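Local coordinates for protein bifunctional enzyme IspD/IspF (Campylobacter jejuni, PDB 1W55) that catalyses two non-consecutive steps of isoprenoid precursor synthesis, transferring the cytidylyl group of CTP to methylerythritol phosphate and later cyclising the phosphorylated product with release of CMP, at residues V21-L26 and R190-K195; G29-P32 and T38-L41; D74-S79 and V94-R99. All coordinates share one frame; numbering follows the deposited sequence.

Contact 1: V21-L26 and R190-K195. With C (cytidine-5'-monophosphate), chain D; EDO (1,2-ethanediol), chain F.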
loop_
_atom_site.group_PDB
_atom_site.type_symbol
_atom_site.label_atom_id
_atom_site.label_comp_id
_atom_site.label_asym_id
_atom_site.label_seq_id
_atom_site.Cartn_x
_atom_site.Cartn_y
_atom_site.Cartn_z
ATOM N N VAL A 21 -10.598 20.109 22.576
ATOM C CA VAL A 21 -11.634 19.465 21.776
ATOM C C VAL A 21 -12.419 18.381 22.534
ATOM O O VAL A 21 -11.840 17.504 23.178
ATOM C CB VAL A 21 -11.096 18.944 20.398
ATOM C CG1 VAL A 21 -10.087 17.837 20.578
ATOM C CG2 VAL A 21 -12.260 18.485 19.505
ATOM N N LYS A 22 -13.743 18.472 22.459
ATOM C CA LYS A 22 -14.629 17.429 22.963
ATOM C C LYS A 22 -14.610 16.223 22.029
ATOM O O LYS A 22 -14.728 16.354 20.794
ATOM C CB LYS A 22 -16.047 17.951 23.103
ATOM C CG LYS A 22 -16.223 18.961 24.232
ATOM C CD LYS A 22 -17.633 19.535 24.220
ATOM C CE LYS A 22 -17.741 20.786 25.100
ATOM N NZ LYS A 22 -19.063 21.478 24.929
ATOM N N LYS A 23 -14.468 15.043 22.625
ATOM C CA LYS A 23 -14.270 13.825 21.851
ATOM C C LYS A 23 -15.425 13.493 20.905
ATOM O O LYS A 23 -15.211 12.877 19.864
ATOM C CB LYS A 23 -13.881 12.650 22.752
ATOM C CG LYS A 23 -15.034 11.937 23.450
ATOM C CD LYS A 23 -14.535 10.616 24.011
ATOM C CE LYS A 23 -14.383 10.688 25.503
ATOM N NZ LYS A 23 -15.578 10.077 26.140
ATOM N N GLN A 24 -16.633 13.928 21.237
ATOM C CA GLN A 24 -17.787 13.643 20.383
ATOM C C GLN A 24 -17.764 14.427 19.066
ATOM O O GLN A 24 -18.466 14.049 18.118
ATOM C CB GLN A 24 -19.122 13.828 21.114
ATOM C CG GLN A 24 -19.172 14.967 22.114
ATOM C CD GLN A 24 -18.731 14.541 23.507
ATOM O OE1 GLN A 24 -17.591 14.801 23.901
ATOM N NE2 GLN A 24 -19.631 13.893 24.256
ATOM N N PHE A 25 -16.938 15.484 19.014
ATOM C CA PHE A 25 -16.800 16.324 17.828
ATOM C C PHE A 25 -15.480 16.189 17.056
ATOM O O PHE A 25 -15.227 16.977 16.152
ATOM C CB PHE A 25 -17.080 17.801 18.164
ATOM C CG PHE A 25 -18.391 18.017 18.860
ATOM C CD1 PHE A 25 -18.436 18.620 20.107
ATOM C CD2 PHE A 25 -19.573 17.577 18.289
ATOM C CE1 PHE A 25 -19.640 18.794 20.774
ATOM C CE2 PHE A 25 -20.790 17.743 18.944
ATOM C CZ PHE A 25 -20.823 18.356 20.184
ATOM N N LEU A 26 -14.640 15.218 17.405
ATOM C CA LEU A 26 -13.518 14.841 16.538
ATOM C C LEU A 26 -14.062 14.386 15.203
ATOM O O LEU A 26 -15.074 13.666 15.166
ATOM C CB LEU A 26 -12.714 13.690 17.130
ATOM C CG LEU A 26 -11.973 13.915 18.445
ATOM C CD1 LEU A 26 -11.436 12.577 18.941
ATOM C CD2 LEU A 26 -10.853 14.949 18.283
ATOM N N ARG A 190 -13.463 -1.101 21.971
ATOM C CA ARG A 190 -12.814 -0.286 22.995
ATOM C C ARG A 190 -13.436 1.103 23.063
ATOM O O ARG A 190 -13.868 1.646 22.047
ATOM C CB ARG A 190 -11.304 -0.141 22.732
ATOM C CG ARG A 190 -10.671 1.112 23.423
ATOM C CD ARG A 190 -9.202 1.422 23.088
ATOM N NE ARG A 190 -8.321 0.277 23.315
ATOM C CZ ARG A 190 -7.780 -0.050 24.489
ATOM N NH1 ARG A 190 -8.022 0.682 25.572
ATOM N NH2 ARG A 190 -6.994 -1.119 24.574
ATOM N N LYS A 191 -13.454 1.673 24.267
ATOM C CA LYS A 191 -14.005 3.002 24.494
ATOM C C LYS A 191 -12.906 4.060 24.467
ATOM O O LYS A 191 -11.945 3.995 25.237
ATOM C CB LYS A 191 -14.745 3.026 25.829
ATOM C CG LYS A 191 -15.445 4.336 26.169
ATOM C CD LYS A 191 -16.412 4.158 27.338
ATOM C CE LYS A 191 -15.676 4.021 28.660
ATOM N NZ LYS A 191 -16.538 3.441 29.738
ATOM N N LEU A 192 -13.041 5.027 23.566
ATOM C CA LEU A 192 -12.131 6.165 23.560
ATOM C C LEU A 192 -12.327 6.978 24.849
ATOM O O LEU A 192 -13.391 7.563 25.091
ATOM C CB LEU A 192 -12.317 7.010 22.298
ATOM C CG LEU A 192 -11.635 8.375 22.188
ATOM C CD1 LEU A 192 -10.121 8.260 22.242
ATOM C CD2 LEU A 192 -12.062 9.082 20.904
ATOM N N THR A 193 -11.304 6.965 25.693
ATOM C CA THR A 193 -11.377 7.604 27.005
ATOM C C THR A 193 -10.210 8.559 27.219
ATOM O O THR A 193 -10.403 9.700 27.638
ATOM C CB THR A 193 -11.415 6.532 28.117
ATOM O OG1 THR A 193 -12.619 5.773 28.001
ATOM C CG2 THR A 193 -11.535 7.185 29.506
ATOM N N PHE A 194 -9.009 8.070 26.915
ATOM C CA PHE A 194 -7.777 8.819 27.093
ATOM C C PHE A 194 -7.229 9.223 25.734
ATOM O O PHE A 194 -7.441 8.526 24.738
ATOM C CB PHE A 194 -6.739 7.966 27.842
ATOM C CG PHE A 194 -7.262 7.341 29.113
ATOM C CD1 PHE A 194 -7.722 6.023 29.122
ATOM C CD2 PHE A 194 -7.292 8.067 30.302
ATOM C CE1 PHE A 194 -8.214 5.438 30.304
ATOM C CE2 PHE A 194 -7.777 7.496 31.484
ATOM C CZ PHE A 194 -8.239 6.180 31.485
ATOM N N LYS A 195 -6.521 10.350 25.703
ATOM C CA LYS A 195 -5.836 10.832 24.501
ATOM C C LYS A 195 -5.010 9.726 23.833
ATOM O O LYS A 195 -4.858 9.697 22.614
ATOM C CB LYS A 195 -4.923 12.012 24.867
ATOM C CG LYS A 195 -5.308 13.344 24.212
ATOM C CD LYS A 195 -4.670 14.537 24.931
ATOM C CE LYS A 195 -3.308 14.903 24.334
ATOM N NZ LYS A 195 -2.341 15.391 25.364
HETATM O OP3 C D . -17.216 6.091 30.313
HETATM P P C D . -18.298 6.959 30.909
HETATM O OP1 C D . -17.808 8.342 31.259
HETATM O OP2 C D . -19.146 6.279 31.959
HETATM O "O5'" C D . -19.285 7.277 29.675
HETATM C "C5'" C D . -19.956 6.248 28.963
HETATM C "C4'" C D . -20.910 6.860 27.936
HETATM O "O4'" C D . -22.031 7.487 28.571
HETATM C "C3'" C D . -20.246 7.919 27.079
HETATM O "O3'" C D . -20.605 7.649 25.736
HETATM C "C2'" C D . -20.847 9.233 27.530
HETATM O "O2'" C D . -20.956 10.186 26.479
HETATM C "C1'" C D . -22.209 8.806 28.054
HETATM N N1 C D . -22.658 9.698 29.121
HETATM C C2 C D . -23.935 10.275 29.017
HETATM O O2 C D . -24.670 10.017 28.025
HETATM N N3 C D . -24.352 11.100 29.999
HETATM C C4 C D . -23.556 11.391 31.064
HETATM N N4 C D . -23.999 12.235 32.033
HETATM C C5 C D . -22.289 10.830 31.176
HETATM C C6 C D . -21.857 9.971 30.174
HETATM C C1 EDO F . -19.726 0.758 30.000
HETATM O O1 EDO F . -18.758 1.619 29.419
HETATM C C2 EDO F . -19.249 -0.676 29.911
HETATM O O2 EDO F . -17.930 -0.751 30.402
#
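Lys23, in the short 3-10 turn 23-25, comes nearest in backbone to Leu192 of the irregular segment 190-195, with 8.1 Å between their CA atoms. Side chains bridge this gap. The Lys23 chain runs past Leu192 in the opposite direction. Lys23 CE lies 3.3 Å from Leu192 O, and Lys23 CD lies 4.1 Å from Leu192 CG. The chain bends at its last two torsions (chi3 106°, chi4 99°), which keeps the ammonium end close to that carbonyl; Lys23 NZ is 3.5 Å from Leu192 O. Next to it is a small apolar contact. Leu26 CD1 meets Leu192 CD2 at 4.1 Å, the two leucines crossing at a slant. Leu192 CG is anti to its backbone N (chi1 170°). One leucine thus serves both partners, with CG against Lys23 and CD2 against Leu26. Helix 33-42 also packs on Leu192, through Leu33.

Both segments belong to the cytidylyltransferase domain, of the GT-A clan, and they border its active site. Lys23 is a predicted transition state stabiliser. Lys191 is predicted to position methylerythritol phosphate for attack. In this structure Lys191 NZ donates to OP3 of the bound cytidine monophosphate at 2.8 Å. Lys191 NZ also donates to O1 of a 1,2-ethanediol, probably from the crystallisation liquor, at 2.9 Å. A third bond from Lys191 NZ goes to the carbonyl O of Ala127 of the second subunit, whose Arg139 packs on the same lysine.

Contact 2: G29-P32 and T38-L41; sequences GNDP and TKNL
Asp31 and Lys39 meet through one salt bridge, between the strand 31-32 and the helix 33-42 that follows it. Lys39 NZ donates to Asp31 OD2 at 3.0 Å. The ammonium comes in on the syn side of that oxygen, 23° out of the carboxylate plane. The other oxygen, Asp31 OD1, is farther from Lys39 NZ at 3.6 Å, and the grip is therefore uneven. Close packing is limited to the end of the lysine chain, where Lys39 CD also comes within 3.4 Å of Asp31 OD2. The lysine is extended beyond CG and crosses the aspartate at about a right angle. That reach is needed, because the CA atoms of Asp31 and Lys39 are 9.5 Å apart.

The other side is loose. Lys39 is exposed, Asp31 is partly exposed, and the two segments bury just 71 Å² between them. Solvent probably weakens the attraction of the charges. Tyr67 packs on Lys39, while Thr38 and Leu41 of the same helix turn to strand 4-9. Pro32 occupies the N-cap position of the helix. This is a local surface salt bridge across a strand-to-helix junction of the cytidylyltransferase domain, away from the nucleotide pocket and the active site.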
loop_
_atom_site.group_PDB
_atom_site.type_symbol
_atom_site.label_atom_id
_atom_site.label_comp_id
_atom_site.label_asym_id
_atom_site.label_seq_id
_atom_site.Cartn_x
_atom_site.Cartn_y
_atom_site.Cartn_z
ATOM N N GLY A 29 -13.593 11.038 8.971
ATOM C CA GLY A 29 -14.071 11.369 7.636
ATOM C C GLY A 29 -14.754 12.722 7.709
ATOM O O GLY A 29 -14.189 13.657 8.279
ATOM N N ASN A 30 -15.967 12.818 7.153
ATOM C CA ASN A 30 -16.754 14.055 7.182
ATOM C C ASN A 30 -17.577 14.211 8.453
ATOM O O ASN A 30 -18.117 15.289 8.692
ATOM C CB ASN A 30 -17.721 14.143 5.984
ATOM C CG ASN A 30 -17.124 14.887 4.762
ATOM O OD1 ASN A 30 -16.154 15.655 4.869
ATOM N ND2 ASN A 30 -17.720 14.647 3.594
ATOM N N ASP A 31 -17.660 13.157 9.267
ATOM C CA ASP A 31 -18.636 13.119 10.345
ATOM C C ASP A 31 -18.013 13.356 11.701
ATOM O O ASP A 31 -16.955 12.812 11.993
ATOM C CB ASP A 31 -19.347 11.752 10.381
ATOM C CG ASP A 31 -20.385 11.600 9.292
ATOM O OD1 ASP A 31 -20.892 12.622 8.783
ATOM O OD2 ASP A 31 -20.770 10.491 8.882
ATOM N N PRO A 32 -18.696 14.106 12.561
ATOM C CA PRO A 32 -18.287 14.180 13.971
ATOM C C PRO A 32 -18.407 12.772 14.559
ATOM O O PRO A 32 -19.213 11.974 14.070
ATOM C CB PRO A 32 -19.296 15.148 14.598
ATOM C CG PRO A 32 -20.454 15.202 13.640
ATOM C CD PRO A 32 -19.924 14.877 12.281
ATOM N N THR A 38 -23.022 6.478 15.668
ATOM C CA THR A 38 -24.461 6.239 15.535
ATOM C C THR A 38 -24.804 5.649 14.164
ATOM O O THR A 38 -25.558 4.672 14.075
ATOM C CB THR A 38 -25.271 7.531 15.801
ATOM O OG1 THR A 38 -24.900 8.087 17.070
ATOM C CG2 THR A 38 -26.720 7.205 15.993
ATOM N N LYS A 39 -24.223 6.225 13.112
ATOM C CA LYS A 39 -24.407 5.731 11.745
ATOM C C LYS A 39 -23.970 4.277 11.634
ATOM O O LYS A 39 -24.679 3.466 11.049
ATOM C CB LYS A 39 -23.626 6.585 10.730
ATOM C CG LYS A 39 -24.336 7.868 10.322
ATOM C CD LYS A 39 -23.596 8.557 9.182
ATOM C CE LYS A 39 -24.425 9.657 8.556
ATOM N NZ LYS A 39 -23.568 10.543 7.718
ATOM N N ASN A 40 -22.801 3.968 12.195
ATOM C CA ASN A 40 -22.254 2.608 12.227
ATOM C C ASN A 40 -23.224 1.560 12.814
ATOM O O ASN A 40 -23.537 0.559 12.164
ATOM C CB ASN A 40 -20.928 2.612 13.003
ATOM C CG ASN A 40 -20.281 1.229 13.097
ATOM O OD1 ASN A 40 -19.951 0.607 12.074
ATOM N ND2 ASN A 40 -20.078 0.745 14.338
ATOM N N LEU A 41 -23.688 1.800 14.038
ATOM C CA LEU A 41 -24.611 0.891 14.718
ATOM C C LEU A 41 -25.974 0.838 14.025
ATOM O O LEU A 41 -26.565 -0.228 13.891
ATOM C CB LEU A 41 -24.778 1.317 16.180
ATOM C CG LEU A 41 -24.384 0.321 17.267
ATOM C CD1 LEU A 41 -23.257 -0.608 16.824
ATOM C CD2 LEU A 41 -23.987 1.061 18.516
#

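Contact 3: D74-S79 and V94-R99. With C (cytidine-5'-monophosphate), chain D; EDO (1,2-ethanediol), chain F.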
loop_
_atom_site.group_PDB
_atom_site.type_symbol
_atom_site.label_atom_id
_atom_site.label_comp_id
_atom_site.label_asym_id
_atom_site.label_seq_id
_atom_site.Cartn_x
_atom_site.Cartn_y
_atom_site.Cartn_z
ATOM N N ASP A 74 -26.985 13.881 34.852
ATOM C CA ASP A 74 -25.712 14.039 35.572
ATOM C C ASP A 74 -24.789 12.819 35.470
ATOM O O ASP A 74 -23.580 12.915 35.686
ATOM C CB ASP A 74 -25.972 14.343 37.056
ATOM C CG ASP A 74 -26.695 15.676 37.280
ATOM O OD1 ASP A 74 -26.873 16.455 36.318
ATOM O OD2 ASP A 74 -27.123 16.025 38.406
ATOM N N THR A 75 -25.365 11.660 35.185
ATOM C CA THR A 75 -24.573 10.449 35.021
ATOM C C THR A 75 -25.039 9.693 33.786
ATOM O O THR A 75 -26.135 9.936 33.268
ATOM C CB THR A 75 -24.710 9.535 36.260
ATOM O OG1 THR A 75 -26.090 9.191 36.441
ATOM C CG2 THR A 75 -24.345 10.270 37.554
ATOM N N ARG A 76 -24.200 8.766 33.333
ATOM C CA ARG A 76 -24.572 7.802 32.307
ATOM C C ARG A 76 -25.964 7.214 32.563
ATOM O O ARG A 76 -26.839 7.253 31.682
ATOM C CB ARG A 76 -23.517 6.691 32.250
ATOM C CG ARG A 76 -23.626 5.761 31.042
ATOM C CD ARG A 76 -22.624 4.609 31.082
ATOM N NE ARG A 76 -22.674 3.755 29.896
ATOM C CZ ARG A 76 -23.588 2.806 29.664
ATOM N NH1 ARG A 76 -24.578 2.573 30.529
ATOM N NH2 ARG A 76 -23.515 2.087 28.548
ATOM N N ALA A 77 -26.173 6.690 33.772
ATOM C CA ALA A 77 -27.434 6.024 34.119
ATOM C C ALA A 77 -28.627 6.974 34.087
ATOM O O ALA A 77 -29.729 6.573 33.684
ATOM C CB ALA A 77 -27.332 5.322 35.476
ATOM N N GLU A 78 -28.421 8.230 34.492
ATOM C CA GLU A 78 -29.487 9.222 34.355
ATOM C C GLU A 78 -29.807 9.587 32.909
ATOM O O GLU A 78 -30.982 9.679 32.550
ATOM C CB GLU A 78 -29.257 10.488 35.180
ATOM C CG GLU A 78 -30.585 11.202 35.426
ATOM C CD GLU A 78 -30.478 12.548 36.119
ATOM O OE1 GLU A 78 -29.363 13.081 36.300
ATOM O OE2 GLU A 78 -31.546 13.079 36.489
ATOM N N SER A 79 -28.788 9.800 32.080
ATOM C CA SER A 79 -29.044 10.022 30.652
ATOM C C SER A 79 -29.816 8.849 30.068
ATOM O O SER A 79 -30.792 9.036 29.342
ATOM C CB SER A 79 -27.743 10.234 29.879
ATOM O OG SER A 79 -27.012 11.325 30.416
ATOM N N VAL A 94 -28.124 -0.484 23.845
ATOM C CA VAL A 94 -27.535 0.710 24.429
ATOM C C VAL A 94 -26.034 0.690 24.183
ATOM O O VAL A 94 -25.395 -0.343 24.341
ATOM C CB VAL A 94 -27.808 0.801 25.944
ATOM C CG1 VAL A 94 -27.229 2.102 26.522
ATOM C CG2 VAL A 94 -29.306 0.710 26.239
ATOM N N SER A 95 -25.474 1.831 23.801
ATOM C CA SER A 95 -24.053 1.901 23.482
ATOM C C SER A 95 -23.430 3.261 23.776
ATOM O O SER A 95 -24.059 4.298 23.568
ATOM C CB SER A 95 -23.824 1.522 22.012
ATOM O OG SER A 95 -22.499 1.070 21.787
ATOM N N ASP A 96 -22.197 3.242 24.281
ATOM C CA ASP A 96 -21.368 4.444 24.385
ATOM C C ASP A 96 -20.983 4.927 22.979
ATOM O O ASP A 96 -20.515 4.125 22.181
ATOM C CB ASP A 96 -20.080 4.120 25.150
ATOM C CG ASP A 96 -20.329 3.392 26.483
ATOM O OD1 ASP A 96 -21.364 3.623 27.145
ATOM O OD2 ASP A 96 -19.514 2.580 26.958
ATOM N N VAL A 97 -21.151 6.215 22.661
ATOM C CA VAL A 97 -20.666 6.708 21.352
ATOM C C VAL A 97 -19.164 6.593 21.238
ATOM O O VAL A 97 -18.637 6.491 20.135
ATOM C CB VAL A 97 -21.016 8.197 21.000
ATOM C CG1 VAL A 97 -22.396 8.327 20.447
ATOM C CG2 VAL A 97 -20.752 9.154 22.150
ATOM N N ALA A 98 -18.473 6.624 22.372
ATOM C CA ALA A 98 -17.016 6.575 22.377
ATOM C C ALA A 98 -16.469 5.199 21.995
ATOM O O ALA A 98 -15.267 5.051 21.791
ATOM C CB ALA A 98 -16.457 7.043 23.720
ATOM N N ARG A 99 -17.355 4.209 21.887
ATOM C CA ARG A 99 -17.024 2.911 21.285
ATOM C C ARG A 99 -17.390 2.953 19.799
ATOM O O ARG A 99 -18.499 2.577 19.391
ATOM C CB ARG A 99 -17.761 1.773 21.999
ATOM C CG ARG A 99 -17.326 1.602 23.433
ATOM C CD ARG A 99 -18.083 0.518 24.171
ATOM N NE ARG A 99 -17.880 0.553 25.616
ATOM C CZ ARG A 99 -16.825 0.037 26.250
ATOM N NH1 ARG A 99 -15.860 -0.576 25.576
ATOM N NH2 ARG A 99 -16.745 0.118 27.573
HETATM O OP3 C D . -17.216 6.091 30.313
HETATM P P C D . -18.298 6.959 30.909
HETATM O OP1 C D . -17.808 8.342 31.259
HETATM O OP2 C D . -19.146 6.279 31.959
HETATM O "O5'" C D . -19.285 7.277 29.675
HETATM C "C5'" C D . -19.956 6.248 28.963
HETATM C "C4'" C D . -20.910 6.860 27.936
HETATM O "O4'" C D . -22.031 7.487 28.571
HETATM C "C3'" C D . -20.246 7.919 27.079
HETATM O "O3'" C D . -20.605 7.649 25.736
HETATM C "C2'" C D . -20.847 9.233 27.530
HETATM O "O2'" C D . -20.956 10.186 26.479
HETATM C "C1'" C D . -22.209 8.806 28.054
HETATM N N1 C D . -22.658 9.698 29.121
HETATM C C2 C D . -23.935 10.275 29.017
HETATM O O2 C D . -24.670 10.017 28.025
HETATM N N3 C D . -24.352 11.100 29.999
HETATM C C4 C D . -23.556 11.391 31.064
HETATM N N4 C D . -23.999 12.235 32.033
HETATM C C5 C D . -22.289 10.830 31.176
HETATM C C6 C D . -21.857 9.971 30.174
HETATM C C1 EDO F . -19.726 0.758 30.000
HETATM O O1 EDO F . -18.758 1.619 29.419
HETATM C C2 EDO F . -19.249 -0.676 29.911
HETATM O O2 EDO F . -17.930 -0.751 30.402
#
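Arg76 takes hold of Asp96 side-on, with NE and NH2 both donating to the single oxygen OD1. Each of the two bonds, from Arg76 NE and from Arg76 NH2 to Asp96 OD1, measures 3.0 Å, with an N-H...O angle of 147°. OD1 lies in the guanidinium plane, but the carboxylate stands at 90° to it. The arginine chain is straight from CG to NE, which carries the group from the start of helix 76-84 to the end of strand 91-96. Its remaining nitrogen, NH1, is paired with Asp169.

The second aspartate oxygen has its own donors. Arg99 NE reaches Asp96 OD2 at 2.9 Å, and O1 of the ethanediol donates to the same Asp96 OD2 at 2.7 Å. Arg99 NH2 in turn donates to that ethanediol oxygen and pairs with Asp128 of the second subunit. Both oxygens of buried Asp96 are thus satisfied by arginine nitrogens.

Arg76 and Asp96 line the nucleotide pocket of this GT-A clan domain, where cytidine monophosphate is bound. Arg76 CG packs 3.4 Å from the ribose O4'. Ser79 OG donates to N3 of the cytosine at 2.7 Å and is also hydrogen-bonded to Gly73 N. Helix 76-84 is capped by Thr75, whose OG1 accepts from Glu78 N at 3.2 Å. Glu78 OE1 accepts from Asp74 N at 2.9 Å, on its anti side.

In the fold
From the N terminus, segment 21-26 follows strand 4-9 and opens contact 1. Contact 2 comes next and ties strand 31-32 to the helix 33-42 that directly follows it, over the helix's first turns. Contact 3 follows in series, joining the start of helix 76-84 to the end of strand 91-96. Contact 1 closes last, at 190-195, so the other two both lie within its long loop. None of them cross. Their surfaces also meet: Pro32 packs on Gln24 and Phe25, Leu41 packs on Ser95, and Leu192 N probably donates to Ala98 O. Contacts 1 and 3 share the nucleotide and the ethanediol, while contact 2 lies away from the nucleotide. All three lie in the cytidylyltransferase domain.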